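Local atomic coordinates of mandelate racemase/muconate lactonizing enzyme (Polaromonas sp., PDB entry 2OG9), a protein that probably catalyses a metal-assisted racemisation or related reaction at the alpha carbon of a carboxylate substrate, as a mandelate racemase-like member of the enolase superfamily. Residues I15-L27 with V371-P385. Sequence-based numbering, arbitrary orientation.
Sequences ITWVRISSCYLPL and VKAWTREEAQVGTRP
Arg19 and Glu378 form a salt bridge across two antiparallel strands: OE1 of Glu378 takes NE of Arg19 at 3.0 Å and, more weakly, NH2 of the same guanidinium. OE1 lies near the guanidinium plane, but the carboxylate is turned 80° against it. Lys372 NZ holds the other oxygen, Glu378 OE2, at 2.8 Å, so the carboxylate probably offsets two positive charges; Glu53 takes NH1 of Arg19. Paired backbone bonds join Val18 to Val381 and Ile20 to Ala379, until a beta bulge between Ser22 and Cys23 shifts the register by one.

Trp17, its CG anti to the backbone N (chi1 -179°), donates a hydrogen bond from NE1 to Gln380 OE1 (3.1 Å), which lies in the indole plane. Over one indole face runs the extended Arg384 chain, CD 3.8 Å from the six-membered ring's centroid, guanidinium and indole planes 5° apart; its NE also bridges to Glu55. A leucine here would probably leave Gln380 OE1 without its indole donor and Arg384 without a flat surface to stack on.

At the other end the Arg376 guanidinium, salt-bridged through NH2 to Glu46, stacks on Tyr24, centres 4.0 Å apart, while Pro26 CD makes a CH-pi contact over Trp374, 3.5 Å from its six-membered ring's centroid.

Strand 375-382, from the chain's C-terminal end, thus adds an edge strand to the capping domain's antiparallel sheet, beside strand 15-26, whose other neighbour is strand 46-56; Val18 and Ile20 pack on Phe122 of helix 114-133.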
loop_
_atom_site.group_PDB
_atom_site.type_symbol
_atom_site.label_atom_id
_atom_site.label_comp_id
_atom_site.label_asym_id
_atom_site.label_seq_id
_atom_site.Cartn_x
_atom_site.Cartn_y
_atom_site.Cartn_z
ATOM N N ILE A 15 28.555 -29.331 -27.736
ATOM C CA ILE A 15 27.988 -30.570 -27.214
ATOM C C ILE A 15 27.818 -31.564 -28.358
ATOM O O ILE A 15 27.210 -31.245 -29.376
ATOM C CB ILE A 15 26.606 -30.315 -26.559
ATOM C CG1 ILE A 15 26.767 -29.359 -25.370
ATOM C CG2 ILE A 15 25.972 -31.640 -26.141
ATOM C CD1 ILE A 15 25.458 -28.959 -24.694
ATOM N N THR A 16 28.339 -32.772 -28.183
ATOM C CA THR A 16 28.246 -33.774 -29.234
ATOM C C THR A 16 27.517 -35.049 -28.834
ATOM O O THR A 16 27.053 -35.793 -29.694
ATOM C CB THR A 16 29.655 -34.154 -29.742
ATOM O OG1 THR A 16 30.457 -34.599 -28.642
ATOM C CG2 THR A 16 30.331 -32.951 -30.388
ATOM N N TRP A 17 27.391 -35.293 -27.534
ATOM C CA TRP A 17 26.745 -36.510 -27.060
ATOM C C TRP A 17 25.988 -36.259 -25.767
ATOM O O TRP A 17 26.430 -35.486 -24.922
ATOM C CB TRP A 17 27.812 -37.586 -26.817
ATOM C CG TRP A 17 27.293 -38.918 -26.346
ATOM C CD1 TRP A 17 26.698 -39.886 -27.107
ATOM C CD2 TRP A 17 27.380 -39.452 -25.015
ATOM N NE1 TRP A 17 26.416 -40.989 -26.335
ATOM C CE2 TRP A 17 26.824 -40.750 -25.049
ATOM C CE3 TRP A 17 27.872 -38.959 -23.799
ATOM C CZ2 TRP A 17 26.751 -41.565 -23.913
ATOM C CZ3 TRP A 17 27.800 -39.768 -22.668
ATOM C CH2 TRP A 17 27.242 -41.057 -22.734
ATOM N N VAL A 18 24.845 -36.915 -25.621
ATOM C CA VAL A 18 24.032 -36.780 -24.418
ATOM C C VAL A 18 23.389 -38.122 -24.110
ATOM O O VAL A 18 22.869 -38.782 -25.006
ATOM C CB VAL A 18 22.901 -35.735 -24.597
ATOM C CG1 VAL A 18 22.076 -35.647 -23.328
ATOM C CG2 VAL A 18 23.482 -34.375 -24.939
ATOM N N ARG A 19 23.442 -38.531 -22.846
ATOM C CA ARG A 19 22.826 -39.786 -22.433
ATOM C C ARG A 19 21.972 -39.583 -21.190
ATOM O O ARG A 19 22.417 -38.987 -20.211
ATOM C CB ARG A 19 23.885 -40.860 -22.142
ATOM C CG ARG A 19 23.285 -42.147 -21.573
ATOM C CD ARG A 19 24.267 -43.320 -21.600
ATOM N NE ARG A 19 23.661 -44.529 -21.044
ATOM C CZ ARG A 19 23.485 -44.748 -19.745
ATOM N NH1 ARG A 19 23.880 -43.841 -18.861
ATOM N NH2 ARG A 19 22.900 -45.865 -19.325
ATOM N N ILE A 20 20.740 -40.070 -21.236
ATOM C CA ILE A 20 19.848 -39.956 -20.093
ATOM C C ILE A 20 19.487 -41.343 -19.600
ATOM O O ILE A 20 19.291 -42.265 -20.391
ATOM C CB ILE A 20 18.558 -39.206 -20.440
ATOM C CG1 ILE A 20 17.930 -39.812 -21.694
ATOM C CG2 ILE A 20 18.855 -37.722 -20.593
ATOM C CD1 ILE A 20 16.569 -39.266 -22.007
ATOM N N SER A 21 19.401 -41.478 -18.284
ATOM C CA SER A 21 19.088 -42.753 -17.660
ATOM C C SER A 21 18.063 -42.546 -16.561
ATOM O O SER A 21 18.158 -41.585 -15.802
ATOM C CB SER A 21 20.350 -43.355 -17.024
ATOM O OG SER A 21 21.467 -43.286 -17.888
ATOM N N SER A 22 17.090 -43.448 -16.478
ATOM C CA SER A 22 16.076 -43.390 -15.434
ATOM C C SER A 22 16.424 -44.534 -14.491
ATOM O O SER A 22 16.180 -45.703 -14.789
ATOM C CB SER A 22 14.675 -43.580 -16.013
ATOM O OG SER A 22 13.692 -43.377 -15.007
ATOM N N CYS A 23 17.006 -44.175 -13.355
ATOM C CA CYS A 23 17.455 -45.133 -12.354
ATOM C C CYS A 23 16.551 -45.177 -11.126
ATOM O O CYS A 23 16.317 -44.158 -10.487
ATOM C CB CYS A 23 18.883 -44.761 -11.950
ATOM S SG CYS A 23 19.589 -45.731 -10.623
ATOM N N TYR A 24 16.041 -46.361 -10.794
ATOM C CA TYR A 24 15.167 -46.496 -9.633
ATOM C C TYR A 24 15.914 -46.972 -8.398
ATOM O O TYR A 24 16.272 -48.147 -8.275
ATOM C CB TYR A 24 14.002 -47.430 -9.954
ATOM C CG TYR A 24 12.982 -46.767 -10.846
ATOM C CD1 TYR A 24 11.806 -46.234 -10.318
ATOM C CD2 TYR A 24 13.218 -46.619 -12.213
ATOM C CE1 TYR A 24 10.891 -45.568 -11.130
ATOM C CE2 TYR A 24 12.310 -45.953 -13.033
ATOM C CZ TYR A 24 11.150 -45.434 -12.483
ATOM O OH TYR A 24 10.242 -44.791 -13.292
ATOM N N LEU A 25 16.150 -46.026 -7.496
ATOM C CA LEU A 25 16.857 -46.263 -6.245
ATOM C C LEU A 25 15.958 -46.930 -5.211
ATOM O O LEU A 25 14.983 -46.337 -4.745
ATOM C CB LEU A 25 17.362 -44.930 -5.687
ATOM C CG LEU A 25 18.001 -44.926 -4.299
ATOM C CD1 LEU A 25 19.291 -45.731 -4.331
ATOM C CD2 LEU A 25 18.277 -43.484 -3.871
ATOM N N PRO A 26 16.264 -48.182 -4.843
ATOM C CA PRO A 26 15.428 -48.854 -3.848
ATOM C C PRO A 26 15.802 -48.335 -2.464
ATOM O O PRO A 26 16.978 -48.107 -2.182
ATOM C CB PRO A 26 15.787 -50.324 -4.044
ATOM C CG PRO A 26 17.234 -50.253 -4.370
ATOM C CD PRO A 26 17.319 -49.082 -5.343
ATOM N N LEU A 27 14.811 -48.121 -1.610
ATOM C CA LEU A 27 15.094 -47.627 -0.271
ATOM C C LEU A 27 15.151 -48.799 0.700
ATOM O O LEU A 27 14.268 -49.657 0.703
ATOM C CB LEU A 27 14.024 -46.621 0.161
ATOM C CG LEU A 27 13.886 -45.380 -0.733
ATOM C CD1 LEU A 27 12.819 -44.465 -0.173
ATOM C CD2 LEU A 27 15.215 -44.648 -0.818
ATOM N N VAL A 371 24.193 -48.450 -10.377
ATOM C CA VAL A 371 23.256 -47.687 -11.197
ATOM C C VAL A 371 22.750 -48.492 -12.391
ATOM O O VAL A 371 21.554 -48.484 -12.695
ATOM C CB VAL A 371 23.904 -46.380 -11.701
ATOM C CG1 VAL A 371 22.982 -45.680 -12.690
ATOM C CG2 VAL A 371 24.189 -45.463 -10.522
ATOM N N LYS A 372 23.660 -49.190 -13.060
ATOM C CA LYS A 372 23.301 -49.994 -14.221
ATOM C C LYS A 372 22.164 -50.961 -13.893
ATOM O O LYS A 372 21.156 -51.008 -14.593
ATOM C CB LYS A 372 24.529 -50.771 -14.715
ATOM C CG LYS A 372 24.260 -51.801 -15.812
ATOM C CD LYS A 372 24.138 -51.194 -17.208
ATOM C CE LYS A 372 22.823 -50.461 -17.414
ATOM N NZ LYS A 372 22.667 -49.988 -18.822
ATOM N N ALA A 373 22.324 -51.718 -12.814
ATOM C CA ALA A 373 21.323 -52.692 -12.403
ATOM C C ALA A 373 19.965 -52.079 -12.056
ATOM O O ALA A 373 18.936 -52.751 -12.133
ATOM C CB ALA A 373 21.840 -53.485 -11.216
ATOM N N TRP A 374 19.955 -50.808 -11.672
ATOM C CA TRP A 374 18.704 -50.156 -11.297
ATOM C C TRP A 374 18.100 -49.296 -12.399
ATOM O O TRP A 374 17.047 -48.683 -12.209
ATOM C CB TRP A 374 18.905 -49.301 -10.045
ATOM C CG TRP A 374 19.242 -50.079 -8.803
ATOM C CD1 TRP A 374 18.850 -51.353 -8.495
ATOM C CD2 TRP A 374 19.966 -49.598 -7.665
ATOM N NE1 TRP A 374 19.281 -51.691 -7.234
ATOM C CE2 TRP A 374 19.969 -50.632 -6.702
ATOM C CE3 TRP A 374 20.610 -48.389 -7.363
ATOM C CZ2 TRP A 374 20.592 -50.495 -5.456
ATOM C CZ3 TRP A 374 21.230 -48.253 -6.121
ATOM C CH2 TRP A 374 21.215 -49.301 -5.186
ATOM N N THR A 375 18.760 -49.257 -13.550
ATOM C CA THR A 375 18.281 -48.464 -14.674
ATOM C C THR A 375 17.170 -49.187 -15.435
ATOM O O THR A 375 17.371 -50.290 -15.946
ATOM C CB THR A 375 19.440 -48.147 -15.632
ATOM O OG1 THR A 375 20.474 -47.470 -14.907
ATOM C CG2 THR A 375 18.970 -47.260 -16.772
ATOM N N ARG A 376 15.999 -48.561 -15.511
ATOM C CA ARG A 376 14.865 -49.161 -16.206
ATOM C C ARG A 376 14.655 -48.574 -17.593
ATOM O O ARG A 376 13.994 -49.176 -18.439
ATOM C CB ARG A 376 13.593 -48.999 -15.372
ATOM C CG ARG A 376 13.667 -49.714 -14.032
ATOM C CD ARG A 376 12.368 -49.603 -13.249
ATOM N NE ARG A 376 12.530 -50.108 -11.890
ATOM C CZ ARG A 376 11.615 -49.991 -10.934
ATOM N NH1 ARG A 376 10.461 -49.388 -11.187
ATOM N NH2 ARG A 376 11.860 -50.468 -9.721
ATOM N N GLU A 377 15.222 -47.395 -17.824
ATOM C CA GLU A 377 15.105 -46.724 -19.111
ATOM C C GLU A 377 16.359 -45.913 -19.385
ATOM O O GLU A 377 16.997 -45.409 -18.458
ATOM C CB GLU A 377 13.908 -45.762 -19.126
ATOM C CG GLU A 377 12.538 -46.410 -19.069
ATOM C CD GLU A 377 11.417 -45.420 -19.370
ATOM O OE1 GLU A 377 11.090 -44.581 -18.501
ATOM O OE2 GLU A 377 10.865 -45.479 -20.487
ATOM N N GLU A 378 16.714 -45.794 -20.659
ATOM C CA GLU A 378 17.865 -44.995 -21.048
ATOM C C GLU A 378 17.833 -44.705 -22.536
ATOM O O GLU A 378 17.232 -45.441 -23.317
ATOM C CB GLU A 378 19.184 -45.682 -20.674
ATOM C CG GLU A 378 19.497 -46.966 -21.416
ATOM C CD GLU A 378 20.945 -47.382 -21.225
ATOM O OE1 GLU A 378 21.837 -46.730 -21.813
ATOM O OE2 GLU A 378 21.190 -48.351 -20.474
ATOM N N ALA A 379 18.476 -43.612 -22.919
ATOM C CA ALA A 379 18.526 -43.202 -24.309
ATOM C C ALA A 379 19.721 -42.288 -24.484
ATOM O O ALA A 379 20.229 -41.720 -23.517
ATOM C CB ALA A 379 17.255 -42.465 -24.678
ATOM N N GLN A 380 20.172 -42.152 -25.721
ATOM C CA GLN A 380 21.294 -41.283 -26.009
ATOM C C GLN A 380 21.166 -40.719 -27.413
ATOM O O GLN A 380 20.469 -41.278 -28.257
ATOM C CB GLN A 380 22.614 -42.039 -25.839
ATOM C CG GLN A 380 22.659 -43.409 -26.481
ATOM C CD GLN A 380 23.954 -44.135 -26.171
ATOM O OE1 GLN A 380 25.024 -43.744 -26.638
ATOM N NE2 GLN A 380 23.865 -45.190 -25.369
ATOM N N VAL A 381 21.824 -39.591 -27.644
ATOM C CA VAL A 381 21.794 -38.936 -28.938
ATOM C C VAL A 381 23.174 -38.367 -29.217
ATOM O O VAL A 381 23.905 -38.018 -28.289
ATOM C CB VAL A 381 20.744 -37.797 -28.958
ATOM C CG1 VAL A 381 21.001 -36.838 -27.817
ATOM C CG2 VAL A 381 20.786 -37.064 -30.287
ATOM N N GLY A 382 23.533 -38.288 -30.494
ATOM C CA GLY A 382 24.829 -37.757 -30.865
ATOM C C GLY A 382 25.901 -38.828 -30.923
ATOM O O GLY A 382 25.620 -40.012 -30.732
ATOM N N THR A 383 27.133 -38.407 -31.195
ATOM C CA THR A 383 28.263 -39.326 -31.276
ATOM C C THR A 383 29.259 -39.006 -30.171
ATOM O O THR A 383 29.788 -37.897 -30.089
ATOM C CB THR A 383 28.978 -39.220 -32.635
ATOM O OG1 THR A 383 28.024 -39.384 -33.690
ATOM C CG2 THR A 383 30.046 -40.298 -32.757
ATOM N N ARG A 384 29.507 -39.992 -29.321
ATOM C CA ARG A 384 30.421 -39.826 -28.207
ATOM C C ARG A 384 31.840 -39.552 -28.702
ATOM O O ARG A 384 32.328 -40.214 -29.619
ATOM C CB ARG A 384 30.381 -41.084 -27.334
ATOM C CG ARG A 384 30.868 -40.870 -25.923
ATOM C CD ARG A 384 30.467 -42.022 -25.023
ATOM N NE ARG A 384 30.898 -41.783 -23.652
ATOM C CZ ARG A 384 30.678 -42.618 -22.643
ATOM N NH1 ARG A 384 30.029 -43.754 -22.852
ATOM N NH2 ARG A 384 31.104 -42.311 -21.427
ATOM N N PRO A 385 32.519 -38.558 -28.104
ATOM C CA PRO A 385 33.887 -38.217 -28.509
ATOM C C PRO A 385 34.881 -39.350 -28.250
ATOM O O PRO A 385 35.442 -39.875 -29.238
ATOM C CB PRO A 385 34.191 -36.972 -27.676
ATOM C CG PRO A 385 33.393 -37.207 -26.425
ATOM C CD PRO A 385 32.079 -37.707 -26.982
HETATM O O HOH W 1 11.184 -44.129 -15.736
HETATM O O HOH W 2 15.097 -50.631 -8.764
#